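Local atomic coordinates of peptide methionine sulfoxide reductase MsrA (Treponema denticola ATCC 35405, PDB entry 5FA9), a protein that probably repairs oxidised proteins by reducing methionine sulfoxide to methionine with thioredoxin as reductant, joining MsrA and MsrB units in one chain. Residues L65-A70 with K160-E165; K181-S186 with A192-F197; D212-K217 with G264-G269; P218-L223 with A289-I294; A238-A243 with L308-P313. The protein carries 2 engineered substitutions. All blocks are in the same frame, centred on the assembly; numbering follows the deposited sequence.

Contact 1 (L65-A70 with K160-E165)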
# COMPACT_ATOMS: atom_id res chain seq x y z
N LEU B 65 -7.28 -0.81 -10.96
CA LEU B 65 -6.18 -1.02 -11.89
C LEU B 65 -6.64 -0.79 -13.32
O LEU B 65 -5.88 -0.30 -14.16
CB LEU B 65 -5.61 -2.44 -11.74
CG LEU B 65 -4.45 -2.82 -12.66
CD1 LEU B 65 -3.28 -1.86 -12.47
CD2 LEU B 65 -4.02 -4.26 -12.42
N GLN B 66 -7.90 -1.13 -13.59
CA GLN B 66 -8.49 -0.96 -14.91
C GLN B 66 -8.50 0.51 -15.33
O GLN B 66 -8.13 0.84 -16.46
CB GLN B 66 -9.91 -1.52 -14.94
CG GLN B 66 -9.99 -3.04 -15.05
CD GLN B 66 -9.32 -3.76 -13.90
OE1 GLN B 66 -9.51 -3.40 -12.73
NE2 GLN B 66 -8.51 -4.76 -14.21
N GLU B 67 -8.91 1.39 -14.42
CA GLU B 67 -8.94 2.82 -14.71
C GLU B 67 -7.53 3.38 -14.87
O GLU B 67 -7.27 4.19 -15.75
CB GLU B 67 -9.69 3.58 -13.62
CG GLU B 67 -9.70 5.09 -13.84
CD GLU B 67 -10.57 5.83 -12.84
OE1 GLU B 67 -10.52 7.08 -12.82
OE2 GLU B 67 -11.30 5.17 -12.07
N LEU B 68 -6.61 2.93 -14.01
CA LEU B 68 -5.22 3.38 -14.07
C LEU B 68 -4.57 3.02 -15.40
O LEU B 68 -3.83 3.82 -15.98
CB LEU B 68 -4.42 2.78 -12.92
CG LEU B 68 -4.67 3.36 -11.53
CD1 LEU B 68 -3.73 2.73 -10.52
CD2 LEU B 68 -4.49 4.87 -11.55
N LEU B 69 -4.85 1.82 -15.89
CA LEU B 69 -4.32 1.39 -17.18
C LEU B 69 -5.03 2.12 -18.31
O LEU B 69 -4.45 2.34 -19.38
CB LEU B 69 -4.46 -0.13 -17.34
CG LEU B 69 -3.58 -0.96 -16.41
CD1 LEU B 69 -3.76 -2.45 -16.68
CD2 LEU B 69 -2.12 -0.56 -16.55
N ALA B 70 -6.28 2.49 -18.08
CA ALA B 70 -7.04 3.27 -19.05
C ALA B 70 -6.42 4.66 -19.19
O ALA B 70 -6.26 5.17 -20.30
CB ALA B 70 -8.50 3.37 -18.64
N LYS B 160 -10.14 16.26 -17.17
CA LYS B 160 -11.11 16.12 -18.25
C LYS B 160 -11.58 14.67 -18.34
O LYS B 160 -10.89 13.77 -17.86
CB LYS B 160 -10.50 16.59 -19.58
CG LYS B 160 -10.23 18.09 -19.63
CD LYS B 160 -9.51 18.49 -20.90
CE LYS B 160 -9.28 19.99 -20.96
NZ LYS B 160 -8.57 20.41 -22.20
N PRO B 161 -12.76 14.44 -18.95
CA PRO B 161 -13.32 13.08 -19.03
C PRO B 161 -12.37 12.05 -19.65
O PRO B 161 -11.75 12.32 -20.68
CB PRO B 161 -14.55 13.27 -19.91
CG PRO B 161 -14.97 14.67 -19.65
CD PRO B 161 -13.70 15.44 -19.48
N LEU B 162 -12.26 10.90 -19.00
CA LEU B 162 -11.43 9.81 -19.49
C LEU B 162 -12.04 9.18 -20.74
O LEU B 162 -11.32 8.74 -21.64
CB LEU B 162 -11.24 8.75 -18.40
CG LEU B 162 -10.40 7.52 -18.74
CD1 LEU B 162 -9.02 7.92 -19.24
CD2 LEU B 162 -10.28 6.60 -17.54
N TYR B 163 -13.36 9.14 -20.78
CA TYR B 163 -14.08 8.53 -21.89
C TYR B 163 -14.98 9.54 -22.60
O TYR B 163 -15.22 10.63 -22.09
CB TYR B 163 -14.92 7.34 -21.41
CG TYR B 163 -14.11 6.26 -20.73
CD1 TYR B 163 -13.31 5.40 -21.47
CD2 TYR B 163 -14.15 6.10 -19.35
CE1 TYR B 163 -12.57 4.41 -20.86
CE2 TYR B 163 -13.41 5.11 -18.73
CZ TYR B 163 -12.62 4.27 -19.49
OH TYR B 163 -11.88 3.28 -18.87
N ASP B 164 -15.46 9.16 -23.78
CA ASP B 164 -16.38 10.00 -24.54
C ASP B 164 -17.67 10.22 -23.77
O ASP B 164 -18.44 9.28 -23.55
CB ASP B 164 -16.67 9.37 -25.90
CG ASP B 164 -17.55 10.25 -26.78
OD1 ASP B 164 -17.58 11.48 -26.54
OD2 ASP B 164 -18.20 9.71 -27.70
N GLU B 165 -17.91 11.46 -23.35
CA GLU B 165 -19.11 11.80 -22.60
C GLU B 165 -20.02 12.72 -23.40
O GLU B 165 -20.91 13.36 -22.84
CB GLU B 165 -18.74 12.46 -21.27
CG GLU B 165 -17.98 11.55 -20.31
CD GLU B 165 -17.92 12.12 -18.91
OE1 GLU B 165 -18.57 13.15 -18.65
OE2 GLU B 165 -17.22 11.53 -18.06
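The phenol ring of Tyr163 is the flat group here, and Ala70 reaches it at its hydroxyl end. The methyl CB of Ala70 lies 3.4 Å from Tyr163 OH and approaches the ring obliquely. On one face of the same ring sits CG of its own neighbour, Leu162, 3.8 Å above the plane and displaced toward the rim. Leu162 and Tyr163 meet helix 65-74 side by side, the one with a methyl, the other with its hydroxyl end. Leu162 has CG anti to the backbone N (chi1 179°); this torsion puts both branches against the helix, and CD2 comes to 3.8 Å from Ala70 CB and to 4.0 Å from Glu67 CG. The second branch, CD1, lies 4.0 Å from the carbonyl O of Ala70. Glu67 lends only the aliphatic base of its chain to this patch. Its chain runs on extended, and carboxylate OE1 is bonded to Thr241 OG1 and His71 NE2. Tyr163 OH has its polar partner in Tyr310, and the backbone N of Leu162 is bonded to Gln242. Segment 160-165 runs through the loop between helix 142-145 and helix 173-179, probably part of the linker that connects the two reductase units, and it is laid here against a helix of the MsrA unit. No hydrogen bond crosses between the two segments. The implication is a division of labour: most of the polar ends are bonded outside the two segments, chiefly to residues of 238-243 and 308-313, and what passes directly between the segments is van der Waals contact.

Contact 2 (K181-S186 with A192-F197)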
# COMPACT_ATOMS: atom_id res chain seq x y z
N LYS B 181 -40.41 7.30 -14.96
CA LYS B 181 -41.52 6.95 -14.07
C LYS B 181 -41.45 7.83 -12.83
O LYS B 181 -40.39 8.37 -12.52
CB LYS B 181 -41.46 5.46 -13.70
CG LYS B 181 -41.01 4.55 -14.83
CD LYS B 181 -41.48 3.12 -14.60
CE LYS B 181 -40.40 2.11 -14.95
NZ LYS B 181 -40.86 0.70 -14.73
N PRO B 182 -42.59 8.00 -12.13
CA PRO B 182 -42.64 8.87 -10.95
C PRO B 182 -41.54 8.59 -9.92
O PRO B 182 -40.93 9.53 -9.43
CB PRO B 182 -44.02 8.55 -10.35
CG PRO B 182 -44.84 8.19 -11.53
CD PRO B 182 -43.92 7.47 -12.48
N ILE B 183 -41.30 7.32 -9.62
CA ILE B 183 -40.28 6.96 -8.64
C ILE B 183 -38.88 7.31 -9.16
O ILE B 183 -37.99 7.66 -8.38
CB ILE B 183 -40.35 5.46 -8.28
CG1 ILE B 183 -39.35 5.12 -7.16
CG2 ILE B 183 -40.12 4.58 -9.50
CD1 ILE B 183 -39.42 3.69 -6.69
N GLN B 184 -38.69 7.23 -10.48
CA GLN B 184 -37.41 7.56 -11.08
C GLN B 184 -37.14 9.06 -11.01
O GLN B 184 -36.02 9.48 -10.72
CB GLN B 184 -37.36 7.09 -12.54
CG GLN B 184 -37.44 5.58 -12.70
CD GLN B 184 -37.53 5.17 -14.16
OE1 GLN B 184 -37.65 6.01 -15.05
NE2 GLN B 184 -37.48 3.86 -14.40
N PHE B 185 -38.17 9.85 -11.28
CA PHE B 185 -38.06 11.30 -11.21
C PHE B 185 -37.88 11.76 -9.77
O PHE B 185 -37.06 12.63 -9.49
CB PHE B 185 -39.30 11.96 -11.83
CG PHE B 185 -39.22 13.46 -11.88
CD1 PHE B 185 -38.60 14.10 -12.94
CD2 PHE B 185 -39.76 14.23 -10.87
CE1 PHE B 185 -38.53 15.48 -12.99
CE2 PHE B 185 -39.69 15.61 -10.91
CZ PHE B 185 -39.07 16.24 -11.98
N SER B 186 -38.66 11.17 -8.87
CA SER B 186 -38.61 11.52 -7.46
C SER B 186 -37.23 11.28 -6.85
O SER B 186 -36.69 12.14 -6.16
CB SER B 186 -39.66 10.72 -6.68
OG SER B 186 -40.95 11.29 -6.84
N ALA B 192 -35.53 11.74 -3.45
CA ALA B 192 -36.36 10.77 -2.75
C ALA B 192 -35.61 9.45 -2.56
O ALA B 192 -34.54 9.24 -3.14
CB ALA B 192 -37.66 10.54 -3.50
N THR B 193 -36.18 8.57 -1.75
CA THR B 193 -35.59 7.27 -1.50
C THR B 193 -36.63 6.16 -1.66
O THR B 193 -37.62 6.14 -0.93
CB THR B 193 -34.96 7.18 -0.09
OG1 THR B 193 -33.87 8.10 0.00
CG2 THR B 193 -34.46 5.77 0.19
N GLU B 194 -36.39 5.26 -2.61
CA GLU B 194 -37.29 4.14 -2.84
C GLU B 194 -37.35 3.26 -1.59
O GLU B 194 -36.38 3.17 -0.84
CB GLU B 194 -36.82 3.33 -4.05
CG GLU B 194 -35.51 2.58 -3.82
CD GLU B 194 -34.97 1.94 -5.08
OE1 GLU B 194 -35.43 2.30 -6.18
OE2 GLU B 194 -34.06 1.08 -4.97
N ARG B 195 -38.50 2.63 -1.37
CA ARG B 195 -38.65 1.76 -0.20
C ARG B 195 -37.80 0.51 -0.39
O ARG B 195 -37.65 0.02 -1.51
CB ARG B 195 -40.11 1.40 0.04
CG ARG B 195 -41.11 2.42 -0.48
CD ARG B 195 -42.54 2.04 -0.15
NE ARG B 195 -42.80 0.61 -0.25
CZ ARG B 195 -43.05 -0.18 0.79
NH1 ARG B 195 -43.06 0.32 2.02
NH2 ARG B 195 -43.27 -1.47 0.60
N PRO B 196 -37.21 0.01 0.71
CA PRO B 196 -36.32 -1.15 0.71
C PRO B 196 -36.91 -2.39 0.02
O PRO B 196 -38.12 -2.62 0.10
CB PRO B 196 -36.10 -1.43 2.19
CG PRO B 196 -36.31 -0.13 2.86
CD PRO B 196 -37.32 0.62 2.05
N PHE B 197 -36.05 -3.14 -0.66
CA PHE B 197 -36.40 -4.42 -1.28
C PHE B 197 -37.45 -4.30 -2.39
O PHE B 197 -38.04 -5.30 -2.80
CB PHE B 197 -36.90 -5.41 -0.22
CG PHE B 197 -35.94 -5.61 0.92
CD1 PHE B 197 -34.90 -6.53 0.82
CD2 PHE B 197 -36.08 -4.90 2.10
CE1 PHE B 197 -34.02 -6.71 1.87
CE2 PHE B 197 -35.20 -5.08 3.15
CZ PHE B 197 -34.17 -5.99 3.04
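Ser186 and Ala192 meet where the loop after helix 182-190 turns back along its flank, in the MsrB (SelR) part of the chain. This end of the contact is the tight one. Ala192 N donates to Ser186 O over 3.0 Å, nearly straight at 162°. Beside this bond the CB atoms of Ser186 and Ala192 are 3.8 Å apart, and Ala192 CB is only 3.3 Å from Ser186 O. One turn earlier the fit is looser and more open to solvent. Ile183, an exposed residue, sends its chain out so that the terminal CD1 lies 3.7 Å from Glu194 CB, a single-methyl touch between side chains running at a slant. Glu194 itself is buried. Its CG is wedged between the backbone N and carbonyl carbon (chi1 69°), and its carboxylate leaves the contact altogether, OE2 bonding to the backbone N of Gly288 and OE1 to that of Ala289. The loop is thus bound both to its own helix and to the chain that leads into strand 291-295. At the start of the helix, Lys181 occupies the N-cap position, and its backbone N donates to Gln184 OE1. Within the helix, Ser186 OG donates to Pro182 O over 3.1 Å, arriving from the face of the carbonyl plane opposite to that used by Ser186 N.

Contact 3 (D212-K217 with G264-G269)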
# COMPACT_ATOMS: atom_id res chain seq x y z
N ASP B 212 -26.42 5.69 -15.36
CA ASP B 212 -27.29 6.79 -14.95
C ASP B 212 -28.55 6.79 -15.81
O ASP B 212 -28.48 6.91 -17.03
CB ASP B 212 -26.55 8.13 -15.06
CG ASP B 212 -27.29 9.27 -14.36
OD1 ASP B 212 -28.51 9.16 -14.14
OD2 ASP B 212 -26.63 10.28 -14.04
N ILE B 213 -29.70 6.67 -15.16
CA ILE B 213 -30.97 6.57 -15.87
C ILE B 213 -31.35 7.88 -16.56
O ILE B 213 -32.25 7.90 -17.40
CB ILE B 213 -32.11 6.14 -14.91
CG1 ILE B 213 -33.28 5.53 -15.68
CG2 ILE B 213 -32.55 7.32 -14.04
CD1 ILE B 213 -34.17 4.65 -14.83
N THR B 214 -30.66 8.96 -16.22
CA THR B 214 -30.98 10.27 -16.78
C THR B 214 -30.00 10.71 -17.88
O THR B 214 -30.35 11.54 -18.72
CB THR B 214 -31.00 11.36 -15.69
OG1 THR B 214 -29.69 11.55 -15.16
CG2 THR B 214 -31.95 10.97 -14.57
N THR B 215 -28.79 10.16 -17.86
CA THR B 215 -27.76 10.60 -18.81
C THR B 215 -27.17 9.45 -19.62
O THR B 215 -26.69 9.65 -20.74
CB THR B 215 -26.61 11.33 -18.09
OG1 THR B 215 -25.89 10.40 -17.26
CG2 THR B 215 -27.14 12.46 -17.24
N GLY B 216 -27.20 8.25 -19.06
CA GLY B 216 -26.65 7.09 -19.74
C GLY B 216 -25.18 6.83 -19.44
O GLY B 216 -24.58 5.93 -20.00
N LYS B 217 -24.61 7.64 -18.55
CA LYS B 217 -23.22 7.47 -18.15
C LYS B 217 -23.07 6.37 -17.10
O LYS B 217 -23.81 6.33 -16.12
CB LYS B 217 -22.66 8.79 -17.61
CG LYS B 217 -21.21 8.72 -17.16
CD LYS B 217 -20.67 10.10 -16.82
CE LYS B 217 -19.36 10.02 -16.05
NZ LYS B 217 -18.86 11.37 -15.68
N GLY B 264 -24.55 14.07 -14.53
CA GLY B 264 -25.97 14.34 -14.34
C GLY B 264 -26.26 15.37 -13.27
O GLY B 264 -26.86 16.42 -13.54
N GLY B 265 -25.84 15.08 -12.04
CA GLY B 265 -26.20 15.90 -10.90
C GLY B 265 -27.35 15.24 -10.16
O GLY B 265 -27.76 15.69 -9.09
N ALA B 266 -27.86 14.16 -10.75
CA ALA B 266 -29.00 13.44 -10.19
C ALA B 266 -28.64 12.74 -8.89
O ALA B 266 -27.54 12.23 -8.73
CB ALA B 266 -29.52 12.43 -11.21
N HIS B 267 -29.59 12.73 -7.96
CA HIS B 267 -29.42 12.04 -6.69
C HIS B 267 -29.41 10.53 -6.90
O HIS B 267 -30.27 9.98 -7.59
CB HIS B 267 -30.53 12.43 -5.71
CG HIS B 267 -30.56 11.59 -4.47
ND1 HIS B 267 -29.65 11.73 -3.45
CD2 HIS B 267 -31.40 10.59 -4.09
CE1 HIS B 267 -29.92 10.86 -2.49
NE2 HIS B 267 -30.98 10.16 -2.86
N LEU B 268 -28.43 9.86 -6.30
CA LEU B 268 -28.29 8.42 -6.45
C LEU B 268 -28.55 7.69 -5.13
O LEU B 268 -29.22 6.66 -5.10
CB LEU B 268 -26.90 8.07 -6.97
CG LEU B 268 -26.50 8.75 -8.28
CD1 LEU B 268 -25.09 8.35 -8.68
CD2 LEU B 268 -27.49 8.41 -9.38
N GLY B 269 -28.01 8.24 -4.04
CA GLY B 269 -28.18 7.65 -2.73
C GLY B 269 -27.15 8.16 -1.74
O GLY B 269 -26.80 9.34 -1.75
O HOH W 1 -24.14 10.73 -15.09
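Thr215 and Gly264 meet where the loop of a beta hairpin, the connection between strands 208-212 and 218-221, is shaped by an Asx turn and pressed against the approach to strand 267-272. The first shell is small. Thr215 CG2 sits 3.6 Å from Gly264 CA, a close fit to a residue without a side chain. Asp212 OD2 is 4.1 Å from that same CA, and Thr214 OG1 stands at a similar range from Ala266 CB. No direct hydrogen bond joins the segments. A water links them instead: it donates to Asp212 OD2 over 2.7 Å, is hydrogen-bonded to Thr215 OG1, and accepts weakly from Gly264 N. One shell further out lies what positions these groups. Asp212 OD1 accepts from both Thr214 N, at 3.0 Å, and Thr214 OG1, at 2.9 Å, the two donors rising from the same face of the carboxylate. Together these bonds hold Thr214, and so the hydroxyl facing Ala266, against Asp212, while OD2, besides the water, is bonded to Ser261 OG. Beyond Ala266 the strand carries a classic beta bulge, with Leu268 and Gly269 both opposite Val259. The hairpin is shut by its backbone: Asp212 N bonds to Lys217 O, and Gly216, in a conformation suited to glycine (phi 91°), donates its N-H to Asp212 O, with Gly216 N 2.7 Å from that oxygen.

Contact 4 (P218-L223 with A289-I294)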
# COMPACT_ATOMS: atom_id res chain seq x y z
N PRO B 218 -22.10 5.46 -17.31
CA PRO B 218 -21.82 4.36 -16.38
C PRO B 218 -21.46 4.86 -14.98
O PRO B 218 -20.67 5.79 -14.84
CB PRO B 218 -20.62 3.65 -17.03
CG PRO B 218 -20.75 3.96 -18.48
CD PRO B 218 -21.27 5.37 -18.53
N LEU B 219 -22.04 4.23 -13.96
CA LEU B 219 -21.81 4.65 -12.58
C LEU B 219 -21.23 3.53 -11.73
O LEU B 219 -20.35 3.76 -10.90
CB LEU B 219 -23.11 5.15 -11.95
CG LEU B 219 -23.78 6.35 -12.63
CD1 LEU B 219 -25.11 6.66 -11.97
CD2 LEU B 219 -22.86 7.56 -12.60
N PHE B 220 -21.72 2.31 -11.93
CA PHE B 220 -21.27 1.17 -11.14
C PHE B 220 -21.12 -0.10 -11.98
O PHE B 220 -21.75 -0.25 -13.02
CB PHE B 220 -22.24 0.91 -9.98
CG PHE B 220 -22.36 2.06 -9.02
CD1 PHE B 220 -21.44 2.22 -7.99
CD2 PHE B 220 -23.38 2.99 -9.15
CE1 PHE B 220 -21.54 3.27 -7.11
CE2 PHE B 220 -23.48 4.05 -8.27
CZ PHE B 220 -22.57 4.19 -7.25
N SER B 221 -20.26 -1.00 -11.51
CA SER B 221 -20.05 -2.29 -12.16
C SER B 221 -20.63 -3.42 -11.32
O SER B 221 -20.65 -3.35 -10.09
CB SER B 221 -18.56 -2.53 -12.41
OG SER B 221 -18.33 -3.84 -12.90
N SER B 222 -21.10 -4.47 -11.99
CA SER B 222 -21.64 -5.64 -11.31
C SER B 222 -20.58 -6.34 -10.47
O SER B 222 -20.90 -7.06 -9.52
CB SER B 222 -22.23 -6.63 -12.33
OG SER B 222 -21.24 -7.05 -13.25
N LEU B 223 -19.32 -6.12 -10.82
CA LEU B 223 -18.20 -6.73 -10.11
C LEU B 223 -18.07 -6.19 -8.69
O LEU B 223 -17.54 -6.85 -7.81
CB LEU B 223 -16.90 -6.51 -10.88
CG LEU B 223 -15.63 -7.19 -10.35
CD1 LEU B 223 -15.79 -8.71 -10.36
CD2 LEU B 223 -14.41 -6.76 -11.14
N ALA B 289 -33.96 2.72 -8.85
CA ALA B 289 -34.72 3.58 -9.75
C ALA B 289 -33.83 4.59 -10.47
O ALA B 289 -34.20 5.11 -11.52
CB ALA B 289 -35.83 4.29 -8.98
N ALA B 290 -32.67 4.87 -9.88
CA ALA B 290 -31.73 5.82 -10.46
C ALA B 290 -30.79 5.15 -11.46
O ALA B 290 -30.00 5.82 -12.12
CB ALA B 290 -30.94 6.51 -9.36
N LEU B 291 -30.88 3.83 -11.57
CA LEU B 291 -29.96 3.08 -12.41
C LEU B 291 -30.65 2.34 -13.56
O LEU B 291 -31.81 1.95 -13.46
CB LEU B 291 -29.18 2.07 -11.56
CG LEU B 291 -28.42 2.64 -10.35
CD1 LEU B 291 -27.79 1.51 -9.54
CD2 LEU B 291 -27.37 3.64 -10.80
N ARG B 292 -29.91 2.18 -14.65
CA ARG B 292 -30.33 1.33 -15.76
C ARG B 292 -29.27 0.27 -16.02
O ARG B 292 -28.13 0.58 -16.36
CB ARG B 292 -30.56 2.17 -17.02
CG ARG B 292 -30.95 1.36 -18.24
CD ARG B 292 -31.23 2.27 -19.43
NE ARG B 292 -30.93 1.62 -20.70
CZ ARG B 292 -29.92 1.96 -21.49
NH1 ARG B 292 -29.11 2.95 -21.14
NH2 ARG B 292 -29.71 1.32 -22.64
N PHE B 293 -29.65 -1.00 -15.87
CA PHE B 293 -28.70 -2.10 -16.03
C PHE B 293 -28.48 -2.47 -17.49
O PHE B 293 -29.43 -2.60 -18.26
CB PHE B 293 -29.16 -3.33 -15.25
CG PHE B 293 -28.27 -4.52 -15.42
CD1 PHE B 293 -27.04 -4.58 -14.78
CD2 PHE B 293 -28.65 -5.59 -16.22
CE1 PHE B 293 -26.21 -5.68 -14.93
CE2 PHE B 293 -27.83 -6.69 -16.37
CZ PHE B 293 -26.61 -6.73 -15.73
N ILE B 294 -27.21 -2.63 -17.86
CA ILE B 294 -26.84 -3.03 -19.21
C ILE B 294 -25.98 -4.28 -19.18
O ILE B 294 -24.83 -4.24 -18.74
CB ILE B 294 -26.09 -1.90 -19.94
CG1 ILE B 294 -26.92 -0.61 -19.93
CG2 ILE B 294 -25.74 -2.32 -21.36
CD1 ILE B 294 -26.34 0.49 -20.77
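Leu219 and Leu291 share one conformation: in each, CG stands anti to the carbonyl carbon (chi1 -60° and -55°) and CD1 continues the chain away from CA (chi2 175° in both). The two nevertheless meet through different branches. Leu219 offers the extended CD1, Leu291 the diverging CD2, and these methyls come to 3.9 Å with the side chains slanted across each other. The same CD2 of Leu291 also touches Phe220, 4.4 Å from ring atom CD2; it lies near the plane of the ring, at its edge, not over a face. One leucine methyl is thus shared by two consecutive residues. That both reach it is consistent with the classic beta bulge they form opposite Tyr210. The strands concerned are not neighbours in their sheet. In this antiparallel three-stranded sheet, 218-221 and 291-295 are the outermost members, with 208-212 between them, and the CA atoms of Leu219 and Leu291 are 8.3 Å apart. The side chains bridge that gap on the face turned to the six-stranded sheet, whose Ile286 touches both Leu291 and Phe220 and whose Phe235 stacks on the Phe220 ring. The contact therefore belongs to the interior of the MsrB (SelR) domain. At the far end of the first segment, Ser221 OG accepts from Leu223 N over 3.2 Å in an ST turn. Methyl and ring carbons alone meet between the two segments, so attraction between them is dispersive and hydrophobic, without a directional bond.

Contact 5 (A238-A243 with L308-P313)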
# COMPACT_ATOMS: atom_id res chain seq x y z
N ALA B 238 -17.22 3.09 -7.02
CA ALA B 238 -17.73 3.56 -8.30
C ALA B 238 -16.96 2.90 -9.44
O ALA B 238 -15.85 2.40 -9.23
CB ALA B 238 -17.62 5.07 -8.39
N ILE B 239 -17.54 2.89 -10.63
CA ILE B 239 -16.90 2.25 -11.77
C ILE B 239 -15.66 3.04 -12.19
O ILE B 239 -14.66 2.46 -12.62
CB ILE B 239 -17.88 2.09 -12.96
CG1 ILE B 239 -17.27 1.21 -14.05
CG2 ILE B 239 -18.31 3.44 -13.52
CD1 ILE B 239 -18.24 0.82 -15.14
N THR B 240 -15.73 4.36 -12.06
CA THR B 240 -14.59 5.24 -12.31
C THR B 240 -14.54 6.34 -11.25
O THR B 240 -15.48 6.52 -10.48
CB THR B 240 -14.64 5.90 -13.71
OG1 THR B 240 -15.79 6.74 -13.80
CG2 THR B 240 -14.69 4.85 -14.81
N THR B 241 -13.43 7.08 -11.23
CA THR B 241 -13.29 8.20 -10.30
C THR B 241 -14.02 9.44 -10.81
O THR B 241 -14.12 10.45 -10.12
CB THR B 241 -11.81 8.56 -10.08
OG1 THR B 241 -11.20 8.92 -11.33
CG2 THR B 241 -11.06 7.38 -9.48
N GLN B 242 -14.54 9.35 -12.04
CA GLN B 242 -15.18 10.48 -12.69
C GLN B 242 -16.70 10.33 -12.73
O GLN B 242 -17.39 11.10 -13.40
CB GLN B 242 -14.65 10.63 -14.12
CG GLN B 242 -13.13 10.59 -14.21
CD GLN B 242 -12.63 10.86 -15.61
OE1 GLN B 242 -13.38 10.76 -16.58
NE2 GLN B 242 -11.35 11.20 -15.73
N ALA B 243 -17.22 9.34 -12.00
CA ALA B 243 -18.64 9.02 -12.05
C ALA B 243 -19.45 9.76 -10.99
O ALA B 243 -20.56 10.22 -11.26
CB ALA B 243 -18.84 7.52 -11.91
N LEU B 308 -15.88 -2.56 -20.70
CA LEU B 308 -15.83 -4.01 -20.52
C LEU B 308 -14.86 -4.49 -19.42
O LEU B 308 -15.22 -5.37 -18.64
CB LEU B 308 -15.49 -4.70 -21.85
CG LEU B 308 -16.47 -4.50 -23.00
CD1 LEU B 308 -15.97 -5.21 -24.25
CD2 LEU B 308 -17.86 -4.99 -22.62
N PRO B 309 -13.63 -3.92 -19.35
CA PRO B 309 -12.72 -4.43 -18.31
C PRO B 309 -13.20 -4.19 -16.88
O PRO B 309 -12.74 -4.88 -15.97
CB PRO B 309 -11.43 -3.65 -18.58
CG PRO B 309 -11.50 -3.30 -20.02
CD PRO B 309 -12.94 -3.00 -20.26
N TYR B 310 -14.09 -3.23 -16.67
CA TYR B 310 -14.61 -2.96 -15.34
C TYR B 310 -15.56 -4.07 -14.88
O TYR B 310 -15.78 -4.25 -13.69
CB TYR B 310 -15.32 -1.60 -15.29
CG TYR B 310 -14.40 -0.43 -15.54
CD1 TYR B 310 -13.45 -0.05 -14.60
CD2 TYR B 310 -14.47 0.30 -16.72
CE1 TYR B 310 -12.60 1.01 -14.82
CE2 TYR B 310 -13.63 1.37 -16.95
CZ TYR B 310 -12.70 1.72 -16.00
OH TYR B 310 -11.86 2.79 -16.23
N VAL B 311 -16.10 -4.81 -15.84
CA VAL B 311 -16.96 -5.95 -15.54
C VAL B 311 -16.13 -7.22 -15.47
O VAL B 311 -16.26 -8.01 -14.54
CB VAL B 311 -18.07 -6.12 -16.59
CG1 VAL B 311 -18.98 -7.27 -16.21
CG2 VAL B 311 -18.86 -4.83 -16.74
N LYS B 312 -15.27 -7.42 -16.47
CA LYS B 312 -14.40 -8.58 -16.53
C LYS B 312 -12.94 -8.17 -16.66
O LYS B 312 -12.42 -8.09 -17.78
CB LYS B 312 -14.79 -9.50 -17.69
CG LYS B 312 -16.17 -10.14 -17.55
CD LYS B 312 -16.46 -11.04 -18.74
CE LYS B 312 -17.83 -11.69 -18.61
NZ LYS B 312 -17.82 -12.79 -17.61
N PRO B 313 -12.27 -7.91 -15.53
CA PRO B 313 -10.86 -7.50 -15.49
C PRO B 313 -9.92 -8.52 -16.12
O PRO B 313 -8.86 -8.15 -16.62
CB PRO B 313 -10.58 -7.35 -13.99
CG PRO B 313 -11.64 -8.14 -13.31
CD PRO B 313 -12.85 -8.02 -14.18
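Ile239 and Tyr310 mark the closest backbone approach, their CA atoms 6.7 Å apart. From there the first segment runs into a type I beta turn, Thr240 to Ala243, while the second forms a weakly bonded helical turn about 308-311 in which Leu308 O accepts from both Val311 N and Lys312 N. Tyr310 carries its half of the contact alone. With CG anti to the carbonyl carbon (chi1 -65°), its ring projects from the turn over the loop, crossing the Ile239 side chain at about a right angle. Ile239 CG1 presses on the root of the ring, 3.6 Å from Tyr310 CG, and Ile239 CD1 lies 3.8 Å from Tyr310 CB. Farther along, Ile239 O lies 3.3 Å from Tyr310 CE1, oblique to the ring. This buried pairing joins an MsrB (SelR) loop to the last helical turn of the chain, 308-311, and the ring also rests on Gln66 and Glu67 of helix 65-74 in the MsrA part. At the phenol end, Thr240 CG2 comes to 3.8 Å from Tyr310 OH, the two side chains crossing at about a right angle. That hydroxyl is hydrogen-bonded to Tyr163 OH, and Tyr310 O to Ser221 OG.

In the fold
Contacts 1 and 5, with centres 9 Å apart, form the junction of the MsrA and MsrB parts; between them Leu162 N lies 2.7 Å from Gln242 OE1, a probable hydrogen bond. Contact 3 joins this junction through Lys217, whose NZ is 2.9 Å from Glu165 OE2 in a salt bridge and is hydrogen-bonded to Gln242 O. Contact 4, its centre 10 Å from those of contacts 3 and 5, alternates with each along the chain. Contact 2, its centre 30 Å from that of contact 1, still touches contacts 3 and 4. None includes position 11, predicted as the active site and occupied here by an engineered serine. A DTT molecule, probably from crystallisation, lies beside contacts 1 and 5.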